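Local coordinates for protein CT253 (Chlamydia trachomatis serovar L2, PDB 6UXC) that is of unknown function but is made with a lipoprotein signal peptide, so the mature protein is probably lipid-anchored to a chlamydial membrane, at residues A[35-39]-A[151-156]. Residues are numbered along the deposited sequence.
Sequences ELLPW and YHRYGW
Neither segment forms helix or strand. Residues 35-39 run extended at Leu37 (phi/psi -102/138) and Trp39 (-144/167), with Leu36 and Pro38 turned back near psi 11°; residues 151-156 curl from Tyr151 through Tyr154, then straighten at Gly155 (-89/175) and Trp156 (-49/134). CA atoms lie 6.8 Å apart for Leu37 and Tyr151, 6.4 Å for Pro38 and His152, and 7.3 Å for Trp39 and Trp156.

Trp39 takes chi1 p and chi2 92°, which lays its indole against the backbone at Gly155-Trp156, just past the curl: CZ3 comes to 3.5 Å from Gly155 CA and 3.4 Å from Trp156 N, which sits over one ring face. A CB on Gly155 would clash with this indole and with Tyr151 O. Trp156, chi1 t, sets its CB over the Trp39 five-membered ring in a CH-pi contact, 3.6 Å from CB to the centroid; the two pyrroles meet obliquely at 46°. At the other end, Pro38 CD lies 3.8 Å from the centroid of the His152 ring, a second CH-pi contact, while Leu37 CD2 touches Tyr151 CB at 3.7 Å.

The indole nitrogens of Trp39 and Trp156 hydrogen-bond to Glu44 and Glu48 of helix 41-55, and Tyr151 OH to Asn149 and Met166 N. This tryptophan-centred surface cluster thus joins two loops, one leading into helix 41-55 and the other into helix 165-184, in a DUF7499 family protein built on a mixed five-stranded sheet.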
# COMPACT_ATOMS: atom_id res chain seq x y z
N GLU A 35 13.27 2.58 -16.26
CA GLU A 35 12.88 1.49 -15.36
C GLU A 35 13.42 0.16 -15.88
O GLU A 35 13.11 -0.27 -16.99
CB GLU A 35 11.36 1.41 -15.21
N LEU A 36 14.25 -0.47 -15.05
CA LEU A 36 14.84 -1.77 -15.36
C LEU A 36 14.01 -2.93 -14.81
O LEU A 36 14.50 -4.07 -14.77
CB LEU A 36 16.26 -1.82 -14.80
CG LEU A 36 17.26 -2.76 -15.46
CD1 LEU A 36 17.41 -2.47 -16.96
CD2 LEU A 36 18.59 -2.65 -14.74
N LEU A 37 12.79 -2.66 -14.37
CA LEU A 37 11.97 -3.76 -13.91
C LEU A 37 10.94 -4.13 -14.96
O LEU A 37 10.32 -3.26 -15.57
CB LEU A 37 11.23 -3.38 -12.63
CG LEU A 37 11.94 -3.65 -11.31
CD1 LEU A 37 10.92 -3.52 -10.22
CD2 LEU A 37 12.61 -5.03 -11.29
N PRO A 38 10.73 -5.44 -15.17
CA PRO A 38 9.71 -5.88 -16.12
C PRO A 38 8.28 -5.80 -15.59
O PRO A 38 7.37 -6.34 -16.23
CB PRO A 38 10.11 -7.33 -16.40
CG PRO A 38 10.75 -7.78 -15.15
CD PRO A 38 11.48 -6.57 -14.61
N TRP A 39 8.05 -5.15 -14.45
CA TRP A 39 6.70 -4.91 -13.99
C TRP A 39 6.66 -3.55 -13.32
O TRP A 39 7.69 -2.95 -13.02
CB TRP A 39 6.21 -6.03 -13.03
CG TRP A 39 6.80 -5.97 -11.63
CD1 TRP A 39 6.29 -5.35 -10.52
CD2 TRP A 39 8.03 -6.58 -11.19
NE1 TRP A 39 7.13 -5.52 -9.44
CE2 TRP A 39 8.19 -6.28 -9.82
CE3 TRP A 39 9.00 -7.35 -11.82
CZ2 TRP A 39 9.30 -6.72 -9.08
CZ3 TRP A 39 10.09 -7.79 -11.09
CH2 TRP A 39 10.22 -7.46 -9.72
N TYR A 151 15.68 -10.10 -11.82
CA TYR A 151 14.25 -9.82 -11.71
C TYR A 151 13.51 -10.00 -13.03
O TYR A 151 12.30 -9.75 -13.09
CB TYR A 151 14.05 -8.41 -11.14
CG TYR A 151 14.57 -8.40 -9.74
CD1 TYR A 151 13.94 -9.17 -8.75
CD2 TYR A 151 15.72 -7.71 -9.41
CE1 TYR A 151 14.43 -9.22 -7.46
CE2 TYR A 151 16.22 -7.76 -8.12
CZ TYR A 151 15.57 -8.50 -7.15
OH TYR A 151 16.10 -8.56 -5.87
N HIS A 152 14.20 -10.46 -14.06
CA HIS A 152 13.50 -10.96 -15.24
C HIS A 152 13.27 -12.47 -15.17
O HIS A 152 12.18 -12.94 -15.52
CB HIS A 152 14.26 -10.51 -16.49
CG HIS A 152 14.34 -9.01 -16.63
ND1 HIS A 152 15.26 -8.25 -15.94
CD2 HIS A 152 13.59 -8.14 -17.34
CE1 HIS A 152 15.08 -6.97 -16.24
NE2 HIS A 152 14.07 -6.88 -17.09
N ARG A 153 14.24 -13.23 -14.67
CA ARG A 153 14.01 -14.66 -14.44
C ARG A 153 13.09 -14.89 -13.25
O ARG A 153 12.24 -15.79 -13.26
CB ARG A 153 15.34 -15.38 -14.24
CG ARG A 153 15.21 -16.89 -14.15
N TYR A 154 13.24 -14.09 -12.20
CA TYR A 154 12.55 -14.31 -10.92
C TYR A 154 11.83 -13.05 -10.48
O TYR A 154 11.99 -12.58 -9.35
CB TYR A 154 13.54 -14.74 -9.84
CG TYR A 154 14.46 -15.88 -10.22
CD1 TYR A 154 13.97 -17.16 -10.46
CD2 TYR A 154 15.83 -15.69 -10.29
CE1 TYR A 154 14.81 -18.20 -10.79
CE2 TYR A 154 16.68 -16.73 -10.62
CZ TYR A 154 16.16 -17.98 -10.86
OH TYR A 154 17.00 -19.02 -11.20
N GLY A 155 11.05 -12.47 -11.39
CA GLY A 155 10.32 -11.25 -11.10
C GLY A 155 8.95 -11.54 -10.50
O GLY A 155 8.53 -12.68 -10.37
N TRP A 156 8.28 -10.46 -10.11
CA TRP A 156 6.97 -10.57 -9.46
C TRP A 156 6.06 -11.50 -10.24
O TRP A 156 5.96 -11.39 -11.47
CB TRP A 156 6.34 -9.19 -9.31
CG TRP A 156 4.99 -9.23 -8.68
CD1 TRP A 156 4.65 -9.82 -7.49
CD2 TRP A 156 3.80 -8.64 -9.19
NE1 TRP A 156 3.31 -9.64 -7.24
CE2 TRP A 156 2.77 -8.91 -8.27
CE3 TRP A 156 3.50 -7.89 -10.33
CZ2 TRP A 156 1.46 -8.47 -8.46
CZ3 TRP A 156 2.19 -7.47 -10.52
CH2 TRP A 156 1.20 -7.76 -9.59